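Local atomic coordinates of putative cell adhesion protein (Parabacteroides distasonis, PDB entry 3LIU), a protein that probably serves as a fimbrillin of the FimA/Mfa1 family, a subunit of the cell-surface pili that Bacteroidetes use in adhesion. Residues A[124-136]-A[163-175]. Residues are numbered along the deposited sequence; the frame is centred on the assembly and turned at random.
Sequences GLTMSSKVLDVTL and VYGAGPVPLVRDV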
loop_
_atom_site.group_PDB
_atom_site.type_symbol
_atom_site.label_atom_id
_atom_site.label_comp_id
_atom_site.label_asym_id
_atom_site.label_seq_id
_atom_site.Cartn_x
_atom_site.Cartn_y
_atom_site.Cartn_z
ATOM N N GLY A 124 -3.506 12.962 1.592
ATOM C CA GLY A 124 -4.479 11.917 1.846
ATOM C C GLY A 124 -4.073 10.716 1.013
ATOM O O GLY A 124 -3.561 10.852 -0.086
ATOM N N LEU A 125 -4.273 9.525 1.551
ATOM C CA LEU A 125 -3.892 8.295 0.869
ATOM C C LEU A 125 -4.940 7.966 -0.185
ATOM O O LEU A 125 -6.138 8.153 0.032
ATOM C CB LEU A 125 -3.788 7.147 1.873
ATOM C CG LEU A 125 -2.741 7.365 2.963
ATOM C CD1 LEU A 125 -2.728 6.218 3.909
ATOM C CD2 LEU A 125 -1.349 7.528 2.306
ATOM N N THR A 126 -4.504 7.490 -1.339
ATOM C CA THR A 126 -5.457 7.177 -2.380
ATOM C C THR A 126 -6.312 5.987 -1.936
ATOM O O THR A 126 -5.784 4.976 -1.480
ATOM C CB THR A 126 -4.787 6.816 -3.715
ATOM O OG1 THR A 126 -3.734 7.753 -4.014
ATOM C CG2 THR A 126 -5.862 6.836 -4.841
HETATM N N MSE A 127 -7.624 6.095 -2.081
HETATM C CA MSE A 127 -8.552 4.988 -1.760
HETATM C C MSE A 127 -9.572 4.855 -2.892
HETATM O O MSE A 127 -9.857 5.838 -3.573
HETATM C CB MSE A 127 -9.351 5.307 -0.475
HETATM C CG MSE A 127 -8.536 5.650 0.716
HETATM SE SE MSE A 127 -9.544 6.798 1.899
HETATM C CE MSE A 127 -8.095 7.192 3.172
ATOM N N SER A 128 -10.159 3.681 -3.051
ATOM C CA SER A 128 -11.211 3.492 -4.041
ATOM C C SER A 128 -12.329 2.606 -3.560
ATOM O O SER A 128 -12.133 1.775 -2.712
ATOM C CB SER A 128 -10.669 2.855 -5.311
ATOM O OG SER A 128 -9.873 1.726 -5.008
ATOM N N SER A 129 -13.495 2.803 -4.160
ATOM C CA SER A 129 -14.641 1.919 -4.028
ATOM C C SER A 129 -14.560 0.811 -5.048
ATOM O O SER A 129 -13.707 0.825 -5.918
ATOM C CB SER A 129 -15.916 2.718 -4.274
ATOM O OG SER A 129 -16.125 2.988 -5.664
ATOM N N LYS A 130 -15.467 -0.141 -4.943
ATOM C CA LYS A 130 -15.665 -1.123 -6.013
ATOM C C LYS A 130 -16.434 -0.466 -7.116
ATOM O O LYS A 130 -16.901 0.671 -6.952
ATOM C CB LYS A 130 -16.442 -2.313 -5.497
ATOM C CG LYS A 130 -17.951 -2.077 -5.249
ATOM C CD LYS A 130 -18.636 -3.407 -4.878
ATOM C CE LYS A 130 -19.997 -3.241 -4.188
ATOM N NZ LYS A 130 -20.703 -4.561 -4.283
ATOM N N VAL A 131 -16.628 -1.180 -8.223
ATOM C CA VAL A 131 -17.465 -0.671 -9.288
ATOM C C VAL A 131 -18.935 -0.938 -8.964
ATOM O O VAL A 131 -19.289 -2.074 -8.710
ATOM C CB VAL A 131 -17.097 -1.296 -10.665
ATOM C CG1 VAL A 131 -18.047 -0.828 -11.747
ATOM C CG2 VAL A 131 -15.654 -0.932 -11.059
ATOM N N LEU A 132 -19.750 0.118 -8.942
ATOM C CA LEU A 132 -21.182 0.042 -8.611
ATOM C C LEU A 132 -21.997 -0.035 -9.878
ATOM O O LEU A 132 -21.633 0.555 -10.896
ATOM C CB LEU A 132 -21.629 1.291 -7.810
ATOM C CG LEU A 132 -20.748 1.654 -6.603
ATOM C CD1 LEU A 132 -21.192 2.938 -5.889
ATOM C CD2 LEU A 132 -20.771 0.517 -5.639
ATOM N N ASP A 133 -23.088 -0.777 -9.838
ATOM C CA ASP A 133 -24.039 -0.787 -10.939
ATOM C C ASP A 133 -25.365 -0.164 -10.494
ATOM O O ASP A 133 -26.009 -0.697 -9.618
ATOM C CB ASP A 133 -24.252 -2.231 -11.430
ATOM C CG ASP A 133 -25.283 -2.316 -12.552
ATOM O OD1 ASP A 133 -25.144 -1.577 -13.556
ATOM O OD2 ASP A 133 -26.226 -3.117 -12.430
ATOM N N VAL A 134 -25.783 0.921 -11.115
ATOM C CA VAL A 134 -26.998 1.624 -10.742
ATOM C C VAL A 134 -27.800 2.056 -11.969
ATOM O O VAL A 134 -27.266 2.165 -13.083
ATOM C CB VAL A 134 -26.679 2.884 -9.898
ATOM C CG1 VAL A 134 -25.945 2.490 -8.620
ATOM C CG2 VAL A 134 -25.894 3.920 -10.715
ATOM N N THR A 135 -29.086 2.298 -11.771
ATOM C CA THR A 135 -29.908 2.911 -12.828
ATOM C C THR A 135 -30.296 4.320 -12.409
ATOM O O THR A 135 -31.011 4.523 -11.426
ATOM C CB THR A 135 -31.124 2.050 -13.172
ATOM O OG1 THR A 135 -30.644 0.769 -13.569
ATOM C CG2 THR A 135 -31.979 2.686 -14.325
ATOM N N LEU A 136 -29.767 5.291 -13.144
ATOM C CA LEU A 136 -30.022 6.701 -12.863
ATOM C C LEU A 136 -31.341 7.096 -13.517
ATOM O O LEU A 136 -31.558 6.835 -14.690
ATOM C CB LEU A 136 -28.846 7.576 -13.366
ATOM C CG LEU A 136 -27.450 7.261 -12.767
ATOM C CD1 LEU A 136 -26.277 7.873 -13.571
ATOM C CD2 LEU A 136 -27.359 7.664 -11.296
ATOM N N VAL A 163 -30.477 5.120 -5.421
ATOM C CA VAL A 163 -30.394 4.160 -6.506
ATOM C C VAL A 163 -29.398 3.039 -6.235
ATOM O O VAL A 163 -29.323 2.091 -6.991
ATOM C CB VAL A 163 -30.080 4.852 -7.858
ATOM C CG1 VAL A 163 -31.161 5.867 -8.206
ATOM C CG2 VAL A 163 -28.688 5.487 -7.869
ATOM N N TYR A 164 -28.669 3.123 -5.133
ATOM C CA TYR A 164 -27.695 2.103 -4.734
ATOM C C TYR A 164 -28.205 1.367 -3.498
ATOM O O TYR A 164 -28.299 0.139 -3.507
ATOM C CB TYR A 164 -26.344 2.758 -4.450
ATOM C CG TYR A 164 -25.328 1.943 -3.667
ATOM C CD1 TYR A 164 -24.683 0.845 -4.243
ATOM C CD2 TYR A 164 -24.952 2.320 -2.397
ATOM C CE1 TYR A 164 -23.718 0.097 -3.536
ATOM C CE2 TYR A 164 -23.964 1.595 -1.682
ATOM C CZ TYR A 164 -23.358 0.492 -2.268
ATOM O OH TYR A 164 -22.411 -0.240 -1.572
ATOM N N GLY A 165 -28.517 2.089 -2.430
ATOM C CA GLY A 165 -29.316 1.485 -1.344
ATOM C C GLY A 165 -28.640 0.621 -0.277
ATOM O O GLY A 165 -29.331 -0.063 0.489
ATOM N N ALA A 166 -27.320 0.675 -0.149
ATOM C CA ALA A 166 -26.649 -0.118 0.877
ATOM C C ALA A 166 -25.799 0.727 1.821
ATOM O O ALA A 166 -24.726 0.320 2.242
ATOM C CB ALA A 166 -25.807 -1.246 0.228
ATOM N N GLY A 167 -26.287 1.898 2.190
ATOM C CA GLY A 167 -25.550 2.757 3.091
ATOM C C GLY A 167 -24.434 3.491 2.364
ATOM O O GLY A 167 -24.272 3.342 1.172
ATOM N N PRO A 168 -23.670 4.311 3.091
ATOM C CA PRO A 168 -22.594 5.070 2.448
ATOM C C PRO A 168 -21.548 4.170 1.746
ATOM O O PRO A 168 -21.298 3.044 2.178
ATOM C CB PRO A 168 -21.990 5.899 3.594
ATOM C CG PRO A 168 -22.569 5.391 4.847
ATOM C CD PRO A 168 -23.822 4.632 4.523
ATOM N N VAL A 169 -20.988 4.656 0.641
ATOM C CA VAL A 169 -20.076 3.828 -0.166
ATOM C C VAL A 169 -18.754 3.637 0.562
ATOM O O VAL A 169 -18.105 4.618 0.921
ATOM C CB VAL A 169 -19.801 4.418 -1.540
ATOM C CG1 VAL A 169 -18.992 3.404 -2.414
ATOM C CG2 VAL A 169 -21.131 4.807 -2.177
ATOM N N PRO A 170 -18.379 2.370 0.839
ATOM C CA PRO A 170 -17.073 2.128 1.482
ATOM C C PRO A 170 -15.928 2.348 0.514
ATOM O O PRO A 170 -16.079 2.129 -0.697
ATOM C CB PRO A 170 -17.128 0.646 1.930
ATOM C CG PRO A 170 -18.282 0.049 1.293
ATOM C CD PRO A 170 -19.095 1.118 0.551
ATOM N N LEU A 171 -14.823 2.848 1.043
ATOM C CA LEU A 171 -13.591 3.041 0.280
ATOM C C LEU A 171 -12.528 2.164 0.893
ATOM O O LEU A 171 -12.524 1.981 2.098
ATOM C CB LEU A 171 -13.155 4.504 0.280
ATOM C CG LEU A 171 -14.134 5.556 -0.243
ATOM C CD1 LEU A 171 -13.484 6.962 -0.150
ATOM C CD2 LEU A 171 -14.667 5.221 -1.645
ATOM N N VAL A 172 -11.650 1.603 0.058
ATOM C CA VAL A 172 -10.534 0.809 0.511
ATOM C C VAL A 172 -9.230 1.426 0.061
ATOM O O VAL A 172 -9.070 1.745 -1.107
ATOM C CB VAL A 172 -10.620 -0.643 0.013
ATOM C CG1 VAL A 172 -9.397 -1.456 0.535
ATOM C CG2 VAL A 172 -11.920 -1.258 0.463
ATOM N N ARG A 173 -8.294 1.579 0.990
ATOM C CA ARG A 173 -7.005 2.201 0.667
ATOM C C ARG A 173 -6.287 1.435 -0.435
ATOM O O ARG A 173 -6.431 0.234 -0.552
ATOM C CB ARG A 173 -6.097 2.284 1.884
ATOM C CG ARG A 173 -6.583 3.190 3.000
ATOM C CD ARG A 173 -5.572 3.186 4.157
ATOM N NE ARG A 173 -6.038 3.894 5.359
ATOM C CZ ARG A 173 -6.901 3.413 6.267
ATOM N NH1 ARG A 173 -7.443 2.235 6.124
ATOM N NH2 ARG A 173 -7.238 4.133 7.337
ATOM N N ASP A 174 -5.501 2.160 -1.222
ATOM C CA ASP A 174 -4.724 1.590 -2.294
ATOM C C ASP A 174 -3.279 1.273 -1.811
ATOM O O ASP A 174 -2.486 0.754 -2.577
ATOM C CB ASP A 174 -4.691 2.560 -3.494
ATOM C CG ASP A 174 -5.990 2.553 -4.341
ATOM O OD1 ASP A 174 -6.991 1.889 -4.001
ATOM O OD2 ASP A 174 -5.993 3.232 -5.402
ATOM N N VAL A 175 -2.930 1.588 -0.554
ATOM C CA VAL A 175 -1.612 1.316 -0.025
ATOM C C VAL A 175 -1.724 0.276 1.125
ATOM O O VAL A 175 -2.813 0.052 1.662
ATOM C CB VAL A 175 -0.879 2.595 0.504
ATOM C CG1 VAL A 175 -0.471 3.536 -0.635
ATOM C CG2 VAL A 175 -1.739 3.323 1.521
HETATM O O HOH W 1 -17.183 -0.012 -2.508
HETATM O O HOH W 2 -30.240 1.344 -9.361
#
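Leu132 fills the notch between Tyr164 and Val169: its CD2 lies 3.6 Å from CE1 of Tyr164, while CD1 meets the methyls of Val169 tip to tip. The ring of Tyr164, its CG anti to the backbone N (chi1 164°), forms one wall of this notch and takes Gly167 O at its edge, in the ring plane. Further along, Val134 crosses Val163 at about a right angle, Val163 CG2 lying 3.9 Å from Val134 CB, and a water joins Val163 O to Thr135 N. Val169 CG1 touches Ser129 CB at 3.7 Å, and a second water bridges Pro170 O and Lys130 N. Beyond it the chains zip together: Ser128 and Val172 exchange two backbone hydrogen bonds, and Asp174 N donates to Thr126 O (2.8 Å). Selenomethionine Met127 lies alongside Arg173, Met127 CG 3.9 Å from Arg173 CG, with Leu171 CB packed on Met127 CB. Arg173 reaches on to Asp40 and Asn357, and Asp174 forms a salt bridge with Arg356. This short antiparallel pairing, 127-128 with 172-173, belongs to a FimA-type domain of the transthyretin clan; strand 127-136 also pairs with strand 82-90, while Val163, Tyr164 and Val169 rest on strand 141-144.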